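Local coordinates for protein replicative DNA helicase (Mycobacterium tuberculosis, PDB 2R5U) that probably unwinds duplex DNA ahead of the replisome as a hexameric ATP-dependent 5'-3' helicase, the piece described here being its N-terminal domain, at residues 29-35 and 59-65; 51-55 and 123-127; 38-42 and 68-73; 48-52 and 72-76; 26-30 and 129-133. Residue numbers count along the deposited sequence, not the author numbering.

Contact 1 of 5, residues 29-35 and 59-65; sequences QDLAAEQ and DFYRPAH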
# COMPACT_ATOMS: atom_id res chain seq x y z
N GLN B 29 28.20 9.99 20.67
CA GLN B 29 27.20 9.76 21.74
C GLN B 29 27.83 9.85 23.12
O GLN B 29 29.04 9.72 23.27
CB GLN B 29 26.54 8.38 21.55
CG GLN B 29 27.51 7.19 21.75
CD GLN B 29 26.90 5.85 21.42
OE1 GLN B 29 26.44 5.13 22.30
NE2 GLN B 29 26.90 5.50 20.14
N ASP B 30 27.01 10.07 24.15
CA ASP B 30 27.46 9.92 25.53
C ASP B 30 26.28 9.38 26.33
O ASP B 30 25.42 10.15 26.78
CB ASP B 30 27.99 11.23 26.12
CG ASP B 30 28.75 11.03 27.45
OD1 ASP B 30 28.37 10.16 28.25
OD2 ASP B 30 29.74 11.75 27.70
N LEU B 31 26.22 8.05 26.46
CA LEU B 31 25.12 7.39 27.18
C LEU B 31 25.08 7.77 28.65
O LEU B 31 24.00 7.94 29.20
CB LEU B 31 25.17 5.87 27.01
CG LEU B 31 24.26 5.13 26.00
CD1 LEU B 31 22.91 4.91 26.59
CD2 LEU B 31 24.13 5.83 24.65
N ALA B 32 26.25 7.90 29.28
CA ALA B 32 26.33 8.29 30.68
C ALA B 32 25.70 9.67 30.86
O ALA B 32 24.92 9.88 31.78
CB ALA B 32 27.77 8.29 31.15
N ALA B 33 26.06 10.62 29.98
CA ALA B 33 25.51 11.98 30.08
C ALA B 33 23.99 12.00 29.81
O ALA B 33 23.25 12.76 30.46
CB ALA B 33 26.26 12.93 29.19
N GLU B 34 23.51 11.15 28.91
CA GLU B 34 22.05 11.01 28.69
C GLU B 34 21.32 10.56 29.97
O GLU B 34 20.23 11.06 30.27
CB GLU B 34 21.72 10.03 27.56
CG GLU B 34 22.13 10.54 26.16
CD GLU B 34 21.71 9.68 24.98
OE1 GLU B 34 20.91 8.72 25.12
OE2 GLU B 34 22.17 10.00 23.86
N GLN B 35 21.89 9.58 30.65
CA GLN B 35 21.32 9.05 31.90
C GLN B 35 21.24 10.13 32.97
O GLN B 35 20.21 10.31 33.58
CB GLN B 35 22.13 7.83 32.38
CG GLN B 35 21.93 6.59 31.52
CD GLN B 35 22.94 5.49 31.81
OE1 GLN B 35 24.00 5.73 32.39
NE2 GLN B 35 22.64 4.30 31.37
N ASP B 59 17.60 14.53 20.04
CA ASP B 59 18.99 14.65 20.52
C ASP B 59 19.55 13.42 21.26
O ASP B 59 20.77 13.24 21.36
CB ASP B 59 19.15 15.92 21.36
CG ASP B 59 19.32 17.20 20.50
OD1 ASP B 59 19.48 17.10 19.25
OD2 ASP B 59 19.30 18.30 21.08
N PHE B 60 18.67 12.57 21.75
CA PHE B 60 19.12 11.38 22.47
C PHE B 60 19.45 10.28 21.47
O PHE B 60 18.66 10.02 20.58
CB PHE B 60 18.05 10.91 23.45
CG PHE B 60 17.95 11.79 24.66
CD1 PHE B 60 17.18 12.95 24.63
CD2 PHE B 60 18.68 11.50 25.82
CE1 PHE B 60 17.11 13.79 25.75
CE2 PHE B 60 18.61 12.33 26.94
CZ PHE B 60 17.81 13.48 26.89
N TYR B 61 20.63 9.68 21.60
CA TYR B 61 21.00 8.55 20.74
C TYR B 61 20.15 7.33 21.03
O TYR B 61 19.63 6.69 20.12
CB TYR B 61 22.49 8.19 20.89
CG TYR B 61 22.86 7.00 20.00
CD1 TYR B 61 23.23 5.78 20.56
CD2 TYR B 61 22.78 7.10 18.60
CE1 TYR B 61 23.55 4.68 19.74
CE2 TYR B 61 23.08 6.01 17.77
CZ TYR B 61 23.47 4.81 18.35
OH TYR B 61 23.78 3.73 17.54
N ARG B 62 20.01 6.99 22.31
CA ARG B 62 19.24 5.79 22.69
C ARG B 62 17.73 6.06 22.63
O ARG B 62 17.26 6.99 23.29
CB ARG B 62 19.65 5.34 24.09
CG ARG B 62 19.54 3.85 24.29
CD ARG B 62 19.67 3.49 25.73
NE ARG B 62 18.49 2.80 26.26
CZ ARG B 62 18.36 1.47 26.32
NH1 ARG B 62 17.27 0.93 26.85
NH2 ARG B 62 19.33 0.68 25.85
N PRO B 63 16.98 5.26 21.85
CA PRO B 63 15.51 5.39 21.75
C PRO B 63 14.76 5.39 23.10
O PRO B 63 13.86 6.20 23.29
CB PRO B 63 15.12 4.17 20.90
CG PRO B 63 16.32 3.88 20.08
CD PRO B 63 17.49 4.19 20.96
N ALA B 64 15.13 4.51 24.03
CA ALA B 64 14.52 4.51 25.37
C ALA B 64 14.66 5.88 26.06
O ALA B 64 13.73 6.34 26.71
CB ALA B 64 15.12 3.41 26.25
N HIS B 65 15.82 6.51 25.91
CA HIS B 65 16.09 7.82 26.48
C HIS B 65 15.24 8.92 25.84
O HIS B 65 14.73 9.76 26.55
CB HIS B 65 17.57 8.17 26.44
CG HIS B 65 18.44 7.26 27.24
ND1 HIS B 65 19.81 7.28 27.17
CD2 HIS B 65 18.12 6.29 28.14
CE1 HIS B 65 20.31 6.38 28.00
NE2 HIS B 65 19.30 5.77 28.60

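Contact 2 of 5, residues 51-55 and 123-127; sequences VLERL and ASIVA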
# COMPACT_ATOMS: atom_id res chain seq x y z
N VAL B 51 17.58 22.06 30.92
CA VAL B 51 17.81 21.08 29.87
C VAL B 51 17.17 21.52 28.55
O VAL B 51 17.78 21.41 27.47
CB VAL B 51 17.30 19.67 30.35
CG1 VAL B 51 17.22 18.69 29.21
CG2 VAL B 51 18.24 19.14 31.45
N LEU B 52 15.94 22.04 28.65
CA LEU B 52 15.20 22.55 27.51
C LEU B 52 15.89 23.68 26.75
O LEU B 52 15.72 23.80 25.54
CB LEU B 52 13.79 22.98 27.92
CG LEU B 52 12.75 21.88 27.80
CD1 LEU B 52 11.40 22.41 28.24
CD2 LEU B 52 12.68 21.47 26.35
N GLU B 53 16.66 24.50 27.46
CA GLU B 53 17.50 25.53 26.83
C GLU B 53 18.47 24.95 25.80
O GLU B 53 18.85 25.63 24.84
CB GLU B 53 18.36 26.22 27.88
CG GLU B 53 17.61 26.59 29.13
CD GLU B 53 17.24 28.02 29.16
OE1 GLU B 53 17.70 28.71 30.10
OE2 GLU B 53 16.51 28.47 28.24
N ARG B 54 18.87 23.71 26.01
CA ARG B 54 19.97 23.14 25.24
C ARG B 54 19.56 22.05 24.26
O ARG B 54 20.16 21.92 23.20
CB ARG B 54 21.02 22.59 26.19
CG ARG B 54 21.84 23.63 26.89
CD ARG B 54 22.21 23.09 28.23
NE ARG B 54 23.02 23.99 29.06
CZ ARG B 54 22.53 24.75 30.04
NH1 ARG B 54 21.23 24.77 30.30
NH2 ARG B 54 23.35 25.51 30.75
N LEU B 55 18.54 21.27 24.61
CA LEU B 55 18.17 20.11 23.82
C LEU B 55 16.96 20.33 22.93
O LEU B 55 16.07 21.13 23.24
CB LEU B 55 17.93 18.88 24.72
CG LEU B 55 19.13 18.40 25.53
CD1 LEU B 55 18.85 17.07 26.17
CD2 LEU B 55 20.39 18.33 24.67
N ALA B 123 23.40 18.16 29.75
CA ALA B 123 22.63 18.46 28.55
C ALA B 123 23.54 19.05 27.46
O ALA B 123 23.37 18.74 26.30
CB ALA B 123 21.49 19.43 28.85
N SER B 124 24.49 19.90 27.86
CA SER B 124 25.42 20.49 26.90
C SER B 124 26.29 19.42 26.19
O SER B 124 26.60 19.56 25.01
CB SER B 124 26.25 21.62 27.54
OG SER B 124 27.42 21.14 28.19
N ILE B 125 26.64 18.35 26.92
CA ILE B 125 27.35 17.20 26.37
C ILE B 125 26.47 16.50 25.35
O ILE B 125 26.89 16.24 24.22
CB ILE B 125 27.79 16.18 27.46
CG1 ILE B 125 28.86 16.77 28.40
CG2 ILE B 125 28.26 14.88 26.81
CD1 ILE B 125 30.21 17.04 27.74
N VAL B 126 25.23 16.21 25.75
CA VAL B 126 24.27 15.51 24.89
C VAL B 126 24.02 16.31 23.60
O VAL B 126 23.93 15.74 22.54
CB VAL B 126 22.94 15.17 25.63
CG1 VAL B 126 21.95 14.53 24.68
CG2 VAL B 126 23.20 14.20 26.81
N ALA B 127 23.91 17.63 23.74
CA ALA B 127 23.70 18.55 22.60
C ALA B 127 24.89 18.57 21.63
O ALA B 127 24.69 18.56 20.41
CB ALA B 127 23.41 19.94 23.12

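Contact 3 of 5, residues 38-42 and 68-73; sequences LGGML and VYDAIL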
# COMPACT_ATOMS: atom_id res chain seq x y z
N LEU B 38 18.50 12.73 32.28
CA LEU B 38 17.17 12.21 32.57
C LEU B 38 16.93 12.09 34.09
O LEU B 38 15.85 12.39 34.56
CB LEU B 38 16.93 10.88 31.86
CG LEU B 38 16.85 10.95 30.33
CD1 LEU B 38 16.76 9.54 29.75
CD2 LEU B 38 15.67 11.82 29.85
N GLY B 39 17.96 11.66 34.81
CA GLY B 39 17.92 11.55 36.28
C GLY B 39 17.65 12.90 36.91
O GLY B 39 16.81 13.01 37.77
N GLY B 40 18.37 13.92 36.43
CA GLY B 40 18.22 15.30 36.91
C GLY B 40 16.82 15.88 36.71
O GLY B 40 16.25 16.45 37.63
N MET B 41 16.30 15.73 35.50
CA MET B 41 14.94 16.11 35.13
C MET B 41 13.87 15.48 36.01
O MET B 41 12.90 16.15 36.34
CB MET B 41 14.67 15.77 33.66
CG MET B 41 15.56 16.56 32.65
SD MET B 41 15.23 16.07 30.91
CE MET B 41 13.67 16.92 30.60
N LEU B 42 14.05 14.21 36.37
CA LEU B 42 13.10 13.47 37.21
C LEU B 42 13.11 13.96 38.69
O LEU B 42 12.17 13.70 39.44
CB LEU B 42 13.36 11.96 37.14
CG LEU B 42 12.95 11.24 35.84
CD1 LEU B 42 13.42 9.77 35.78
CD2 LEU B 42 11.45 11.30 35.60
N VAL B 68 11.73 8.62 27.27
CA VAL B 68 11.64 9.16 28.63
C VAL B 68 11.59 10.68 28.57
O VAL B 68 10.70 11.30 29.18
CB VAL B 68 12.79 8.69 29.53
CG1 VAL B 68 12.71 9.39 30.93
CG2 VAL B 68 12.72 7.18 29.68
N TYR B 69 12.52 11.27 27.82
CA TYR B 69 12.59 12.71 27.65
C TYR B 69 11.27 13.30 27.13
O TYR B 69 10.79 14.31 27.66
CB TYR B 69 13.75 13.07 26.72
CG TYR B 69 13.94 14.56 26.51
CD1 TYR B 69 14.68 15.32 27.41
CD2 TYR B 69 13.39 15.21 25.39
CE1 TYR B 69 14.86 16.67 27.22
CE2 TYR B 69 13.57 16.57 25.19
CZ TYR B 69 14.31 17.29 26.11
OH TYR B 69 14.51 18.63 25.95
N ASP B 70 10.72 12.67 26.09
CA ASP B 70 9.46 13.13 25.47
C ASP B 70 8.29 13.08 26.47
O ASP B 70 7.46 13.99 26.50
CB ASP B 70 9.10 12.31 24.21
CG ASP B 70 10.14 12.43 23.09
OD1 ASP B 70 11.06 13.29 23.16
OD2 ASP B 70 10.04 11.63 22.12
N ALA B 71 8.25 12.02 27.28
CA ALA B 71 7.23 11.89 28.33
C ALA B 71 7.35 13.02 29.39
O ALA B 71 6.34 13.62 29.77
CB ALA B 71 7.30 10.52 28.98
N ILE B 72 8.57 13.32 29.83
CA ILE B 72 8.80 14.44 30.77
C ILE B 72 8.34 15.78 30.14
O ILE B 72 7.63 16.57 30.78
CB ILE B 72 10.27 14.53 31.21
CG1 ILE B 72 10.73 13.21 31.89
CG2 ILE B 72 10.48 15.71 32.14
CD1 ILE B 72 12.28 13.16 32.13
N LEU B 73 8.75 16.04 28.91
CA LEU B 73 8.36 17.27 28.24
C LEU B 73 6.85 17.35 28.07
O LEU B 73 6.27 18.43 28.19
CB LEU B 73 9.05 17.41 26.88
CG LEU B 73 10.55 17.70 26.81
CD1 LEU B 73 10.76 18.53 25.56
CD2 LEU B 73 11.13 18.41 28.04

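Contact 4 of 5, residues 48-52 and 72-76; sequences IADVL and ILDLY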
# COMPACT_ATOMS: atom_id res chain seq x y z
N ILE B 48 14.55 20.50 34.40
CA ILE B 48 13.87 20.39 33.10
C ILE B 48 14.07 21.70 32.31
O ILE B 48 14.46 21.67 31.15
CB ILE B 48 12.36 20.09 33.23
CG1 ILE B 48 12.11 18.78 34.01
CG2 ILE B 48 11.72 20.03 31.83
CD1 ILE B 48 10.64 18.55 34.35
N ALA B 49 13.81 22.85 32.96
CA ALA B 49 13.93 24.16 32.29
C ALA B 49 15.33 24.38 31.76
O ALA B 49 15.50 24.83 30.63
CB ALA B 49 13.53 25.31 33.25
N ASP B 50 16.33 24.05 32.57
CA ASP B 50 17.73 24.14 32.14
C ASP B 50 18.06 23.29 30.91
O ASP B 50 18.75 23.75 29.98
CB ASP B 50 18.62 23.69 33.28
CG ASP B 50 19.34 24.82 33.91
OD1 ASP B 50 20.56 24.95 33.61
OD2 ASP B 50 18.70 25.59 34.66
N VAL B 51 17.58 22.06 30.92
CA VAL B 51 17.81 21.08 29.87
C VAL B 51 17.17 21.52 28.55
O VAL B 51 17.78 21.41 27.47
CB VAL B 51 17.30 19.67 30.35
CG1 VAL B 51 17.22 18.69 29.21
CG2 VAL B 51 18.24 19.14 31.45
N LEU B 52 15.94 22.04 28.65
CA LEU B 52 15.20 22.55 27.51
C LEU B 52 15.89 23.68 26.75
O LEU B 52 15.72 23.80 25.54
CB LEU B 52 13.79 22.98 27.92
CG LEU B 52 12.75 21.88 27.80
CD1 LEU B 52 11.40 22.41 28.24
CD2 LEU B 52 12.68 21.47 26.35
N ILE B 72 8.57 13.32 29.83
CA ILE B 72 8.80 14.44 30.77
C ILE B 72 8.34 15.78 30.14
O ILE B 72 7.63 16.57 30.78
CB ILE B 72 10.27 14.53 31.21
CG1 ILE B 72 10.73 13.21 31.89
CG2 ILE B 72 10.48 15.71 32.14
CD1 ILE B 72 12.28 13.16 32.13
N LEU B 73 8.75 16.04 28.91
CA LEU B 73 8.36 17.27 28.24
C LEU B 73 6.85 17.35 28.07
O LEU B 73 6.27 18.43 28.19
CB LEU B 73 9.05 17.41 26.88
CG LEU B 73 10.55 17.70 26.81
CD1 LEU B 73 10.76 18.53 25.56
CD2 LEU B 73 11.13 18.41 28.04
N ASP B 74 6.20 16.22 27.77
CA ASP B 74 4.73 16.16 27.68
C ASP B 74 4.05 16.67 28.95
O ASP B 74 3.14 17.50 28.90
CB ASP B 74 4.23 14.75 27.41
CG ASP B 74 3.57 14.61 26.07
OD1 ASP B 74 4.29 14.44 25.06
OD2 ASP B 74 2.31 14.68 26.04
N LEU B 75 4.52 16.15 30.09
CA LEU B 75 4.02 16.53 31.40
C LEU B 75 4.30 17.99 31.73
O LEU B 75 3.41 18.72 32.15
CB LEU B 75 4.61 15.60 32.47
CG LEU B 75 4.05 14.17 32.47
CD1 LEU B 75 4.88 13.26 33.35
CD2 LEU B 75 2.60 14.18 32.94
N TYR B 76 5.55 18.40 31.52
CA TYR B 76 5.99 19.76 31.80
C TYR B 76 5.22 20.82 30.97
O TYR B 76 4.85 21.87 31.49
CB TYR B 76 7.50 19.83 31.57
CG TYR B 76 8.16 21.18 31.70
CD1 TYR B 76 8.58 21.66 32.95
CD2 TYR B 76 8.45 21.94 30.57
CE1 TYR B 76 9.24 22.90 33.06
CE2 TYR B 76 9.09 23.17 30.66
CZ TYR B 76 9.48 23.64 31.90
OH TYR B 76 10.12 24.84 31.96

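Contact 5 of 5, residues 26-30 and 129-133; sequences QPPQD and KALLR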
# COMPACT_ATOMS: atom_id res chain seq x y z
N GLN B 26 30.98 3.68 15.74
CA GLN B 26 29.66 4.04 16.36
C GLN B 26 29.45 5.55 16.40
O GLN B 26 30.40 6.31 16.61
CB GLN B 26 29.53 3.44 17.76
CG GLN B 26 29.54 1.91 17.78
CD GLN B 26 28.20 1.31 17.43
OE1 GLN B 26 27.89 1.06 16.26
NE2 GLN B 26 27.38 1.08 18.45
N PRO B 27 28.19 6.00 16.18
CA PRO B 27 27.87 7.42 16.07
C PRO B 27 28.26 8.19 17.34
O PRO B 27 28.24 7.60 18.41
CB PRO B 27 26.36 7.42 15.88
CG PRO B 27 26.05 6.06 15.31
CD PRO B 27 26.99 5.16 16.01
N PRO B 28 28.66 9.48 17.21
CA PRO B 28 28.96 10.32 18.37
C PRO B 28 27.84 10.27 19.42
O PRO B 28 26.67 10.45 19.07
CB PRO B 28 29.07 11.72 17.76
CG PRO B 28 29.54 11.47 16.33
CD PRO B 28 28.87 10.19 15.93
N GLN B 29 28.20 9.99 20.67
CA GLN B 29 27.20 9.76 21.74
C GLN B 29 27.83 9.85 23.12
O GLN B 29 29.04 9.72 23.27
CB GLN B 29 26.54 8.38 21.55
CG GLN B 29 27.51 7.19 21.75
CD GLN B 29 26.90 5.85 21.42
OE1 GLN B 29 26.44 5.13 22.30
NE2 GLN B 29 26.90 5.50 20.14
N ASP B 30 27.01 10.07 24.15
CA ASP B 30 27.46 9.92 25.53
C ASP B 30 26.28 9.38 26.33
O ASP B 30 25.42 10.15 26.78
CB ASP B 30 27.99 11.23 26.12
CG ASP B 30 28.75 11.03 27.45
OD1 ASP B 30 28.37 10.16 28.25
OD2 ASP B 30 29.74 11.75 27.70
N LYS B 129 27.13 16.14 21.23
CA LYS B 129 27.14 14.83 20.57
C LYS B 129 26.03 14.72 19.53
O LYS B 129 26.23 14.10 18.45
CB LYS B 129 27.04 13.71 21.62
CG LYS B 129 28.21 13.72 22.62
CD LYS B 129 29.55 13.33 22.01
CE LYS B 129 30.66 13.40 23.05
NZ LYS B 129 31.98 12.96 22.47
N ALA B 130 24.87 15.33 19.81
CA ALA B 130 23.79 15.36 18.86
C ALA B 130 24.21 16.18 17.62
O ALA B 130 24.00 15.73 16.50
CB ALA B 130 22.53 15.92 19.47
N LEU B 131 24.81 17.36 17.84
CA LEU B 131 25.33 18.19 16.72
C LEU B 131 26.23 17.37 15.80
O LEU B 131 25.97 17.27 14.59
CB LEU B 131 26.05 19.44 17.23
CG LEU B 131 26.36 20.55 16.22
CD1 LEU B 131 25.14 20.83 15.33
CD2 LEU B 131 26.79 21.82 16.92
N LEU B 132 27.25 16.76 16.39
CA LEU B 132 28.18 15.90 15.67
C LEU B 132 27.56 14.69 14.96
O LEU B 132 27.92 14.40 13.80
CB LEU B 132 29.31 15.45 16.61
CG LEU B 132 30.19 16.57 17.16
CD1 LEU B 132 31.07 16.03 18.28
CD2 LEU B 132 31.04 17.20 16.04
N ARG B 133 26.61 14.01 15.61
CA ARG B 133 25.86 12.94 14.97
C ARG B 133 25.06 13.40 13.77
O ARG B 133 25.01 12.70 12.76
CB ARG B 133 24.89 12.23 15.93
CG ARG B 133 25.22 10.79 16.15
CD ARG B 133 24.16 9.95 16.90
NE ARG B 133 23.00 10.67 17.45
CZ ARG B 133 22.99 11.41 18.56
NH1 ARG B 133 24.09 11.60 19.29
NH2 ARG B 133 21.86 11.99 18.94
O HOH W 1 31.46 10.07 21.09

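Contact 1 of 5, residues 29-35 and 59-65
Each segment is a short loop followed by the start of a helix: residues 29-30 lead into helix 31-43, and residues 59-62 into helix 63-77. Their CA atoms come within 6.4 Å for Gln29 and Tyr61 and 6.9 Å for Glu34 and Phe60. Asp30 N-caps the first helix, its OD1 accepting from Ala33 N at 2.9 Å, while Arg62 holds the N-cap position of the second. Glu34 is central: its buried carboxylate reaches across, Glu34 OE2 accepting from Tyr61 N at 2.8 Å and Glu34 OE1 from His65 ND1 at 2.7 Å; a weak third bond joins Arg62 N to Glu34 OE1 at 3.4 Å. A glutamate suits this place because two oxygens can satisfy backbone NH groups that a loop leaves without helical partners. His65 extends the network through NE2, weakly bonded to Tyr105. Around these bonds, Glu34 CG lies 3.6 Å from Phe60 CD2 and Leu31 CD1 3.3 Å from His65 CE1. Gln29, whose NE2 bonds to Pro27 O, places it over one face of the Tyr61 ring. The result, a His-carboxylate hydrogen bond with side-chain-to-backbone bonds, ties together two helix starts in the all-helical DnaB N-terminal domain.

Contact 2 of 5, residues 51-55 and 123-127
Leu55 lays its side chain over one turn of helix 119-147, with CD2 3.4 Å from Ala123 O, 4.1 Å from Val126 CG1 and 3.8 Å from Ala127 CB. A branched leucine suits the spot, since it can cover three residues of the helix at once. The alanines at 123 and 127, one turn apart, present only methyl groups, so the backbones come close: the CA atoms of Val51 and Ala123 are 5.6 Å apart, those of Leu55 and Ala127 5.9 Å. Val51 adds CG2 at 4.2 Å from Ala123 CB. Arg54 contributes mainly the aliphatic part of its chain, its CD lying 3.8 Å from Ala123 CB, while its NH1 turns back to bond Asp50 O. No hydrogen bond joins the two segments. Behind them, Val51 also packs on Val37 and Met41 of helix 31-43, and Leu55 on Phe60 and Tyr69. This is close helix packing in an all-helical domain, allowed by the alanines of helix 119-147, on which the C-terminal part of helix 45-52 and the residues that follow rest.

Contact 3 of 5, residues 38-42 and 68-73
Helices 31-43 and 63-77 pack side by side in the hydrophobic core of the helical DnaB N-terminal domain, running nearly parallel where they meet. The segment axes are 10.7 Å apart at closest approach and cross at 23°, a spacing filled by long aliphatic chains, and no hydrogen bond crosses between them. Leu38 directs CD2 between residues one turn apart, 4.0 Å from Val68 CG1 and 4.3 Å from Ile72 CD1, and also meets Tyr69 CB at 3.9 Å. One turn further on, Leu42 CD2 approaches Ile72 CD1 at 4.0 Å, so the isoleucine lies against both leucines. Beyond the pair, Leu38 touches Leu109 and Val68 touches Leu106 of helix 102-111, while Leu42 and Ile72 both reach Val87 of helix 84-93. Met41, unbranched and flexible, can reach along the tyrosine to the residues beyond it. Met41 SD makes an oblique Met-aromatic contact 4.7 Å from the centroid of the Tyr69 ring, and Met41 CE lies 3.6 Å from Tyr69 CE1, 3.7 Å from Ile72 CG2 and 3.9 Å from Leu73 CD2.

Contact 4 of 5, residues 48-52 and 72-76
Ile72 begins the second segment, its CG2 meeting Ile48 CD1 at 3.6 Å, a buried beta-branched pair between helices 45-52 and 63-77. Leu73 follows: its CD1 packs 3.6 Å from Leu52 CD2, and its CD2 lies 4.2 Å from Ile48 CG2, touching residues a turn apart on the other helix. Asp74 and Leu75 serve other neighbours, the aspartate through a salt bridge to Arg94 and the leucine by packing on Val87. Tyr76 closes the segment with the largest area covered by the other, 80 Å². Ile48 CG2 sits over the face of the Tyr76 ring, 3.7 Å from the centroid in a CH-pi contact, while Leu52 CD1 comes within 3.4 Å of Tyr76 CE2 and Ala49 CB within 3.7 Å of Tyr76 OH. A broad ring can bridge helix segments whose axes approach only to 11.7 Å and cross at -114°. No hydrogen bond links the segments; shape and water exclusion hold them, with the partly exposed tyrosine offering an apolar ring face to Ile48 and a hydroxyl that can lie near solvent.

Contact 5 of 5, residues 26-30 and 129-133
One direct hydrogen bond joins the segments: Arg133 NH1 donates to Pro28 O at 2.8 Å. The guanidinium has a second task, NH2 bonding Asp59 O, so a single arginine holds two loop carbonyls to helix 119-147; its several donors suit it to that role. A water adds an indirect link, accepting from Gln29 N at 3.3 Å and from Lys129 NZ at 3.2 Å. Within the loop, Gln29 NE2 bonds Pro27 O at 3.0 Å, bracing the extended course that the two prolines help to stiffen. Asp30 uses OD1 to cap helix 31-43 through Ala33 N. Van der Waals packing fills the rest. Pro27 CB lies 3.5 Å from Arg133 CD, Pro28 CD 3.7 Å from Arg133 CG, and Pro28 CB 3.9 Å from Leu132 CB, while Lys129 CD packs against the backbone, 3.8 Å from Gln29 N. Pro28 and Leu132 also pack on Gly146 of a second subunit, placing this surface contact beside an interface of the hexamer. The attachment is thus partly apolar and partly polar: Arg133 methylenes and Leu132 pack on the proline rings, Lys129 lies along Gln29 and Asp30, and the charged nitrogens reach Pro28 O and water.

How the contacts relate
From the N terminus, the loop before helix 31-43 takes part in two contacts: contact 5 closes the longest loop, on helix 119-147, and contact 1 closes a short one, at the start of helix 63-77. They share Gln29 and Asp30, and Asp59 of contact 1 meets Arg133 of contact 5. Contact 3 joins helix 31-43 to helix 63-77, contact 4 joins helix 45-52 to the same helix, and contact 2 brings residues 51-55 back to helix 119-147; all three lie within the span of contact 5. Contact 1 crosses each of them. Contact 3 also crosses contact 2, but ends with contact 4 on Ile72 and Leu73, while contacts 2 and 4 share Val51 and Leu52.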